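Local coordinates for probable 2-hydroxyhepta-2,4-diene-1,7-dioate isomerase (Thermus thermophilus, PDB 2DFU), which probably catalyses isomerisation of 2-hydroxyhepta-2,4-diene-1,7-dioate, as a metal-binding member of the fumarylacetoacetate hydrolase family, at residues E110-G115 / T147-Q152; V102-F107 / T254-K259. All blocks are in the same frame, centred on the assembly; numbering follows the deposited sequence.

Interaction 1: E110-G115 / T147-Q152; sequences ELHYEG and TARDVQ
His112 and Thr147 form a hydrogen-bonded pair of an antiparallel strand contact, His112 N giving to Thr147 O (2.8 Å) and Thr147 N to His112 O (3.0 Å). At the neighbouring non-hydrogen-bonded pair, the CD1 methyl of Leu111 packs loosely on Ala148. Arg149 N then continues the pairing by donating to Glu110 O over 2.9 Å, just where 147-152 leaves the strand for a helix. The same Glu110 O accepts from His112 ND1 at 3.1 Å, in the plane of the imidazole; the two donors arrive from opposite faces of the carbonyl, and the ND1 bond helps fix the rotation of the ring.

The Arg149 side chain runs across that ring. Its CB lies 3.6 Å from Glu110 CG. With CG anti to its own carbonyl carbon (chi1 -52°), CG comes tightly over the ring face, 3.0 Å from His112 ND1, and CD follows as a CH-pi donor, 3.8 Å from the ring centroid and 12° off its normal. Beyond it, NE and NH2 both turn back to Gln152 OE1 in weak bonds, while NH1 stays 4.1 Å from Glu114 OE2, opposite charges near each other with no N-H aimed at the oxygen. Glu114 OE2 also receives a weak bond from a water that accepts from Gln152 NE2. Thr147 OG1 lies near this carboxylate but bonds to Lys162 NZ and Asp145 O. The strand-to-helix junction thus flanks the closely placed Glu114 and Asp145, an acidic pair consistent with part of the metal site of fumarylacetoacetate hydrolase relatives.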
ATOM      1  N   GLU A 110      -8.812  21.413   6.232  1.00 44.43           N
ATOM      2  CA  GLU A 110      -7.585  21.549   7.005  1.00 44.57           C
ATOM      3  C   GLU A 110      -6.425  20.828   6.318  1.00 43.08           C
ATOM      4  O   GLU A 110      -5.826  19.911   6.882  1.00 43.42           O
ATOM      5  CB  GLU A 110      -7.807  20.972   8.403  1.00 47.27           C
ATOM      6  CG  GLU A 110      -7.000  21.649   9.486  1.00 55.68           C
ATOM      7  CD  GLU A 110      -7.348  23.116   9.628  1.00 57.89           C
ATOM      8  OE1 GLU A 110      -8.516  23.421   9.961  1.00 59.71           O
ATOM      9  OE2 GLU A 110      -6.456  23.964   9.402  1.00 61.02           O
ATOM     10  N   LEU A 111      -6.114  21.244   5.095  1.00 40.40           N
ATOM     11  CA  LEU A 111      -5.029  20.640   4.329  1.00 37.72           C
ATOM     12  C   LEU A 111      -3.701  21.287   4.715  1.00 36.04           C
ATOM     13  O   LEU A 111      -3.565  22.511   4.657  1.00 36.90           O
ATOM     14  CB  LEU A 111      -5.270  20.832   2.828  1.00 35.01           C
ATOM     15  CG  LEU A 111      -4.518  19.863   1.916  1.00 35.26           C
ATOM     16  CD1 LEU A 111      -5.104  18.456   2.079  1.00 32.83           C
ATOM     17  CD2 LEU A 111      -4.632  20.318   0.473  1.00 36.30           C
ATOM     18  N   HIS A 112      -2.729  20.464   5.101  1.00 35.01           N
ATOM     19  CA  HIS A 112      -1.414  20.950   5.511  1.00 34.49           C
ATOM     20  C   HIS A 112      -0.261  20.332   4.726  1.00 35.37           C
ATOM     21  O   HIS A 112      -0.371  19.212   4.219  1.00 34.61           O
ATOM     22  CB  HIS A 112      -1.192  20.676   6.997  1.00 36.33           C
ATOM     23  CG  HIS A 112      -1.997  21.550   7.908  1.00 39.72           C
ATOM     24  ND1 HIS A 112      -3.374  21.516   7.951  1.00 41.24           N
ATOM     25  CD2 HIS A 112      -1.614  22.472   8.824  1.00 40.70           C
ATOM     26  CE1 HIS A 112      -3.805  22.378   8.856  1.00 42.72           C
ATOM     27  NE2 HIS A 112      -2.757  22.970   9.401  1.00 41.24           N
ATOM     28  N   TYR A 113       0.844  21.073   4.642  1.00 35.34           N
ATOM     29  CA  TYR A 113       2.046  20.620   3.940  1.00 34.86           C
ATOM     30  C   TYR A 113       3.138  20.177   4.913  1.00 34.12           C
ATOM     31  O   TYR A 113       3.261  20.710   6.014  1.00 32.68           O
ATOM     32  CB  TYR A 113       2.595  21.735   3.044  1.00 34.81           C
ATOM     33  CG  TYR A 113       2.833  23.052   3.761  1.00 35.54           C
ATOM     34  CD1 TYR A 113       3.989  23.271   4.514  1.00 36.40           C
ATOM     35  CD2 TYR A 113       1.882  24.073   3.704  1.00 37.03           C
ATOM     36  CE1 TYR A 113       4.189  24.481   5.200  1.00 35.20           C
ATOM     37  CE2 TYR A 113       2.066  25.277   4.378  1.00 36.93           C
ATOM     38  CZ  TYR A 113       3.217  25.477   5.126  1.00 37.38           C
ATOM     39  OH  TYR A 113       3.363  26.667   5.804  1.00 36.73           O
ATOM     40  N   GLU A 114       3.926  19.198   4.485  1.00 33.69           N
ATOM     41  CA  GLU A 114       5.025  18.664   5.278  1.00 34.04           C
ATOM     42  C   GLU A 114       6.131  18.211   4.317  1.00 34.24           C
ATOM     43  O   GLU A 114       6.004  17.160   3.681  1.00 34.71           O
ATOM     44  CB  GLU A 114       4.532  17.472   6.119  1.00 36.19           C
ATOM     45  CG  GLU A 114       3.545  17.840   7.229  1.00 38.84           C
ATOM     46  CD  GLU A 114       2.932  16.624   7.937  1.00 43.41           C
ATOM     47  OE1 GLU A 114       3.502  15.515   7.851  1.00 45.46           O
ATOM     48  OE2 GLU A 114       1.882  16.782   8.599  1.00 43.99           O
ATOM     49  N   GLY A 115       7.197  19.006   4.193  1.00 31.14           N
ATOM     50  CA  GLY A 115       8.295  18.647   3.308  1.00 30.72           C
ATOM     51  C   GLY A 115       9.141  17.559   3.947  1.00 32.88           C
ATOM     52  O   GLY A 115       9.403  17.623   5.143  1.00 31.51           O
ATOM     53  N   THR A 147      -1.375  16.383   4.098  1.00 30.91           N
ATOM     54  CA  THR A 147      -2.173  15.903   5.222  1.00 31.53           C
ATOM     55  C   THR A 147      -3.500  16.635   5.458  1.00 33.29           C
ATOM     56  O   THR A 147      -3.539  17.866   5.533  1.00 33.15           O
ATOM     57  CB  THR A 147      -1.355  16.012   6.539  1.00 32.78           C
ATOM     58  OG1 THR A 147      -0.106  15.328   6.390  1.00 33.34           O
ATOM     59  CG2 THR A 147      -2.124  15.427   7.696  1.00 32.29           C
ATOM     60  N   ALA A 148      -4.583  15.876   5.590  1.00 32.02           N
ATOM     61  CA  ALA A 148      -5.880  16.471   5.881  1.00 33.03           C
ATOM     62  C   ALA A 148      -6.051  16.280   7.392  1.00 35.07           C
ATOM     63  O   ALA A 148      -6.498  15.228   7.853  1.00 34.25           O
ATOM     64  CB  ALA A 148      -6.978  15.762   5.115  1.00 31.81           C
ATOM     65  N   ARG A 149      -5.671  17.312   8.144  1.00 36.53           N
ATOM     66  CA  ARG A 149      -5.699  17.303   9.604  1.00 40.38           C
ATOM     67  C   ARG A 149      -7.021  17.046  10.308  1.00 39.65           C
ATOM     68  O   ARG A 149      -7.033  16.397  11.347  1.00 40.59           O
ATOM     69  CB  ARG A 149      -5.121  18.614  10.150  1.00 43.79           C
ATOM     70  CG  ARG A 149      -3.765  18.978   9.585  1.00 51.95           C
ATOM     71  CD  ARG A 149      -2.676  18.981  10.648  1.00 57.61           C
ATOM     72  NE  ARG A 149      -2.512  17.676  11.280  1.00 62.42           N
ATOM     73  CZ  ARG A 149      -1.377  17.262  11.840  1.00 65.96           C
ATOM     74  NH1 ARG A 149      -0.309  18.054  11.835  1.00 67.84           N
ATOM     75  NH2 ARG A 149      -1.311  16.065  12.411  1.00 65.90           N
ATOM     76  N   ASP A 150      -8.128  17.559   9.783  1.00 39.98           N
ATOM     77  CA  ASP A 150      -9.396  17.342  10.467  1.00 41.15           C
ATOM     78  C   ASP A 150      -9.823  15.879  10.479  1.00 40.04           C
ATOM     79  O   ASP A 150     -10.066  15.314  11.542  1.00 40.23           O
ATOM     80  CB  ASP A 150     -10.512  18.229   9.886  1.00 41.73           C
ATOM     81  CG  ASP A 150     -10.465  18.337   8.374  1.00 42.91           C
ATOM     82  OD1 ASP A 150      -9.778  17.521   7.725  1.00 44.88           O
ATOM     83  OD2 ASP A 150     -11.134  19.242   7.835  1.00 41.55           O
ATOM     84  N   VAL A 151      -9.899  15.254   9.309  1.00 39.95           N
ATOM     85  CA  VAL A 151     -10.295  13.854   9.250  1.00 38.98           C
ATOM     86  C   VAL A 151      -9.266  12.977   9.947  1.00 39.45           C
ATOM     87  O   VAL A 151      -9.586  11.883  10.415  1.00 39.99           O
ATOM     88  CB  VAL A 151     -10.483  13.381   7.792  1.00 39.78           C
ATOM     89  CG1 VAL A 151     -11.573  14.223   7.122  1.00 39.37           C
ATOM     90  CG2 VAL A 151      -9.173  13.493   7.024  1.00 37.03           C
ATOM     91  N   GLN A 152      -8.031  13.465  10.032  1.00 40.33           N
ATOM     92  CA  GLN A 152      -6.959  12.720  10.687  1.00 41.53           C
ATOM     93  C   GLN A 152      -7.277  12.511  12.167  1.00 43.06           C
ATOM     94  O   GLN A 152      -6.851  11.529  12.774  1.00 43.18           O
ATOM     95  CB  GLN A 152      -5.632  13.467  10.542  1.00 41.95           C
ATOM     96  CG  GLN A 152      -4.465  12.859  11.318  1.00 41.20           C
ATOM     97  CD  GLN A 152      -3.165  13.608  11.085  1.00 42.33           C
ATOM     98  OE1 GLN A 152      -3.154  14.842  11.027  1.00 42.53           O
ATOM     99  NE2 GLN A 152      -2.060  12.872  10.958  1.00 40.40           N
TER
HETATM  100  O   HOH W   1       0.821  14.352  10.589  1.00 32.49           O

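Interaction 2: V102-F107 / T254-K259; sequences VPYPFF and TLIGPK
Val102 and Ile256 pair in parallel at the edge of a five-stranded mixed sheet, where the short strand 102-104 borders strand 250-259. Both backbone polar atoms of Val102 are satisfied across the pair: its N gives to Leu255 O at 2.9 Å, nearly along the C=O axis, and its O takes Gly257 N at 2.7 Å, the donor standing 49° above the carbonyl plane. The CA-H of Ile256 adds a contact to the same oxygen. Further on the pairing is looser within the two segments: Tyr104 N reaches Pro258 O only weakly over 3.5 Å, though the Tyr104 backbone also bonds to that of Glu260.

Tyr104 CB lies 4.1 Å from Ile256 CG2. Its CG, anti to the backbone N (chi1 -166°), starts the ring toward Lys259, whose CG is 3.7 Å from Tyr104 CD1. The phenol oxygen is hydrogen-bonded to Leu111 N; a phenylalanine here would probably leave that amide without its hydroxyl partner.

The Lys259 side chain reaches along toward 105-106, its CE against Phe106 CA. Its ammonium donates to Pro105 O at 3.0 Å, in the plane of that carbonyl, and weakly to Thr108 O. A water gives a hydrogen bond to Phe106 O and accepts a weak one from Lys259 NZ.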
ATOM      1  N   VAL A 102      -2.334  19.084  -6.791  1.00 31.29           N
ATOM      2  CA  VAL A 102      -2.936  18.295  -5.728  1.00 31.24           C
ATOM      3  C   VAL A 102      -4.278  18.996  -5.511  1.00 32.17           C
ATOM      4  O   VAL A 102      -4.324  20.139  -5.058  1.00 32.22           O
ATOM      5  CB  VAL A 102      -2.128  18.375  -4.416  1.00 32.28           C
ATOM      6  CG1 VAL A 102      -2.867  17.632  -3.309  1.00 31.36           C
ATOM      7  CG2 VAL A 102      -0.740  17.791  -4.617  1.00 31.25           C
ATOM      8  N   PRO A 103      -5.388  18.334  -5.862  1.00 33.78           N
ATOM      9  CA  PRO A 103      -6.696  18.964  -5.674  1.00 34.91           C
ATOM     10  C   PRO A 103      -6.999  19.195  -4.196  1.00 34.66           C
ATOM     11  O   PRO A 103      -6.764  18.314  -3.379  1.00 34.46           O
ATOM     12  CB  PRO A 103      -7.662  17.946  -6.284  1.00 35.73           C
ATOM     13  CG  PRO A 103      -6.822  17.221  -7.289  1.00 35.48           C
ATOM     14  CD  PRO A 103      -5.522  17.042  -6.555  1.00 34.09           C
ATOM     15  N   TYR A 104      -7.497  20.377  -3.845  1.00 34.98           N
ATOM     16  CA  TYR A 104      -7.858  20.619  -2.454  1.00 35.89           C
ATOM     17  C   TYR A 104      -9.171  19.841  -2.335  1.00 37.65           C
ATOM     18  O   TYR A 104     -10.182  20.229  -2.918  1.00 39.32           O
ATOM     19  CB  TYR A 104      -8.082  22.107  -2.191  1.00 33.01           C
ATOM     20  CG  TYR A 104      -8.119  22.423  -0.716  1.00 32.78           C
ATOM     21  CD1 TYR A 104      -9.087  21.860   0.109  1.00 31.64           C
ATOM     22  CD2 TYR A 104      -7.146  23.238  -0.134  1.00 32.91           C
ATOM     23  CE1 TYR A 104      -9.087  22.090   1.479  1.00 34.25           C
ATOM     24  CE2 TYR A 104      -7.135  23.476   1.235  1.00 34.01           C
ATOM     25  CZ  TYR A 104      -8.107  22.897   2.035  1.00 33.94           C
ATOM     26  OH  TYR A 104      -8.087  23.100   3.393  1.00 36.84           O
ATOM     27  N   PRO A 105      -9.165  18.730  -1.582  1.00 38.00           N
ATOM     28  CA  PRO A 105     -10.328  17.861  -1.383  1.00 39.48           C
ATOM     29  C   PRO A 105     -11.595  18.477  -0.816  1.00 40.28           C
ATOM     30  O   PRO A 105     -11.562  19.471  -0.094  1.00 38.98           O
ATOM     31  CB  PRO A 105      -9.787  16.756  -0.477  1.00 39.59           C
ATOM     32  CG  PRO A 105      -8.318  16.781  -0.731  1.00 40.56           C
ATOM     33  CD  PRO A 105      -8.036  18.249  -0.776  1.00 37.75           C
ATOM     34  N   PHE A 106     -12.715  17.849  -1.148  1.00 41.12           N
ATOM     35  CA  PHE A 106     -14.012  18.292  -0.679  1.00 41.46           C
ATOM     36  C   PHE A 106     -14.223  17.875   0.766  1.00 39.22           C
ATOM     37  O   PHE A 106     -14.869  18.591   1.525  1.00 36.48           O
ATOM     38  CB  PHE A 106     -15.120  17.685  -1.544  1.00 46.66           C
ATOM     39  CG  PHE A 106     -16.505  17.941  -1.016  1.00 53.79           C
ATOM     40  CD1 PHE A 106     -17.005  19.239  -0.933  1.00 56.05           C
ATOM     41  CD2 PHE A 106     -17.301  16.887  -0.573  1.00 56.04           C
ATOM     42  CE1 PHE A 106     -18.277  19.484  -0.413  1.00 58.26           C
ATOM     43  CE2 PHE A 106     -18.575  17.122  -0.052  1.00 57.81           C
ATOM     44  CZ  PHE A 106     -19.062  18.421   0.030  1.00 57.84           C
ATOM     45  N   PHE A 107     -13.660  16.725   1.142  1.00 37.80           N
ATOM     46  CA  PHE A 107     -13.824  16.180   2.493  1.00 37.64           C
ATOM     47  C   PHE A 107     -13.038  16.845   3.621  1.00 37.83           C
ATOM     48  O   PHE A 107     -13.191  16.478   4.789  1.00 38.32           O
ATOM     49  CB  PHE A 107     -13.519  14.672   2.486  1.00 38.53           C
ATOM     50  CG  PHE A 107     -12.068  14.333   2.221  1.00 37.40           C
ATOM     51  CD1 PHE A 107     -11.115  14.433   3.235  1.00 36.79           C
ATOM     52  CD2 PHE A 107     -11.657  13.918   0.954  1.00 36.37           C
ATOM     53  CE1 PHE A 107      -9.770  14.124   2.992  1.00 35.54           C
ATOM     54  CE2 PHE A 107     -10.319  13.609   0.703  1.00 36.68           C
ATOM     55  CZ  PHE A 107      -9.373  13.713   1.725  1.00 34.44           C
ATOM     56  N   THR A 254       5.632  21.534  -6.591  1.00 27.85           N
ATOM     57  CA  THR A 254       4.264  21.053  -6.648  1.00 30.43           C
ATOM     58  C   THR A 254       3.324  22.214  -6.357  1.00 31.68           C
ATOM     59  O   THR A 254       3.768  23.310  -6.010  1.00 33.80           O
ATOM     60  CB  THR A 254       4.016  19.907  -5.638  1.00 28.76           C
ATOM     61  OG1 THR A 254       2.718  19.350  -5.866  1.00 28.25           O
ATOM     62  CG2 THR A 254       4.082  20.420  -4.219  1.00 31.67           C
ATOM     63  N   LEU A 255       2.026  21.987  -6.510  1.00 33.18           N
ATOM     64  CA  LEU A 255       1.063  23.048  -6.258  1.00 34.46           C
ATOM     65  C   LEU A 255      -0.323  22.518  -5.932  1.00 33.77           C
ATOM     66  O   LEU A 255      -0.685  21.392  -6.292  1.00 33.64           O
ATOM     67  CB  LEU A 255       0.997  23.997  -7.463  1.00 36.75           C
ATOM     68  CG  LEU A 255       0.529  23.455  -8.815  1.00 38.64           C
ATOM     69  CD1 LEU A 255      -0.959  23.154  -8.772  1.00 42.35           C
ATOM     70  CD2 LEU A 255       0.796  24.489  -9.882  1.00 42.34           C
ATOM     71  N   ILE A 256      -1.099  23.346  -5.246  1.00 32.54           N
ATOM     72  CA  ILE A 256      -2.442  22.975  -4.861  1.00 31.97           C
ATOM     73  C   ILE A 256      -3.447  23.466  -5.890  1.00 33.97           C
ATOM     74  O   ILE A 256      -3.425  24.633  -6.298  1.00 32.64           O
ATOM     75  CB  ILE A 256      -2.798  23.563  -3.497  1.00 31.56           C
ATOM     76  CG1 ILE A 256      -1.664  23.284  -2.511  1.00 30.93           C
ATOM     77  CG2 ILE A 256      -4.100  22.944  -2.989  1.00 31.87           C
ATOM     78  CD1 ILE A 256      -1.349  21.799  -2.339  1.00 31.42           C
ATOM     79  N   GLY A 257      -4.324  22.563  -6.312  1.00 35.06           N
ATOM     80  CA  GLY A 257      -5.336  22.922  -7.284  1.00 35.72           C
ATOM     81  C   GLY A 257      -6.567  23.508  -6.616  1.00 37.18           C
ATOM     82  O   GLY A 257      -6.588  23.671  -5.394  1.00 32.99           O
ATOM     83  N   PRO A 258      -7.613  23.838  -7.400  1.00 38.88           N
ATOM     84  CA  PRO A 258      -8.874  24.413  -6.910  1.00 39.16           C
ATOM     85  C   PRO A 258      -9.584  23.457  -5.960  1.00 39.92           C
ATOM     86  O   PRO A 258      -9.403  22.242  -6.054  1.00 39.96           O
ATOM     87  CB  PRO A 258      -9.676  24.628  -8.193  1.00 39.65           C
ATOM     88  CG  PRO A 258      -8.609  24.829  -9.236  1.00 42.31           C
ATOM     89  CD  PRO A 258      -7.616  23.756  -8.871  1.00 39.11           C
ATOM     90  N   LYS A 259     -10.394  23.992  -5.048  1.00 40.80           N
ATOM     91  CA  LYS A 259     -11.106  23.123  -4.122  1.00 41.47           C
ATOM     92  C   LYS A 259     -12.149  22.342  -4.898  1.00 42.16           C
ATOM     93  O   LYS A 259     -12.843  22.897  -5.742  1.00 41.70           O
ATOM     94  CB  LYS A 259     -11.805  23.915  -3.012  1.00 42.97           C
ATOM     95  CG  LYS A 259     -12.048  23.050  -1.769  1.00 44.04           C
ATOM     96  CD  LYS A 259     -13.462  23.167  -1.241  1.00 43.93           C
ATOM     97  CE  LYS A 259     -13.794  22.022  -0.279  1.00 41.16           C
ATOM     98  NZ  LYS A 259     -12.870  21.936   0.880  1.00 37.51           N
TER
HETATM   99  O   HOH W   2     -15.469  21.320   2.225  1.00 51.24           O

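How the interactions relate
Interactions 1 and 2 have centres about 12 Å apart, on the same side of the chain's centre. Along the sequence they are nested: 102-107 comes first, 110-115 and 147-152 follow, and 254-259 closes the outer loop. Interaction 2 belongs to the five-stranded sheet, whereas interaction 1 pairs strands 111-121 and 137-148 of a different sheet system, so the short link between 102-107 and 110-115 carries the chain from one to the other. They touch directly as well: Phe107 CE1 lies 3.9 Å from Ala148 CB, and Phe107 O 3.6 Å from Val151 CG1. Phe107 also packs on Phe216 of the second subunit, bringing this junction to the dimer interface.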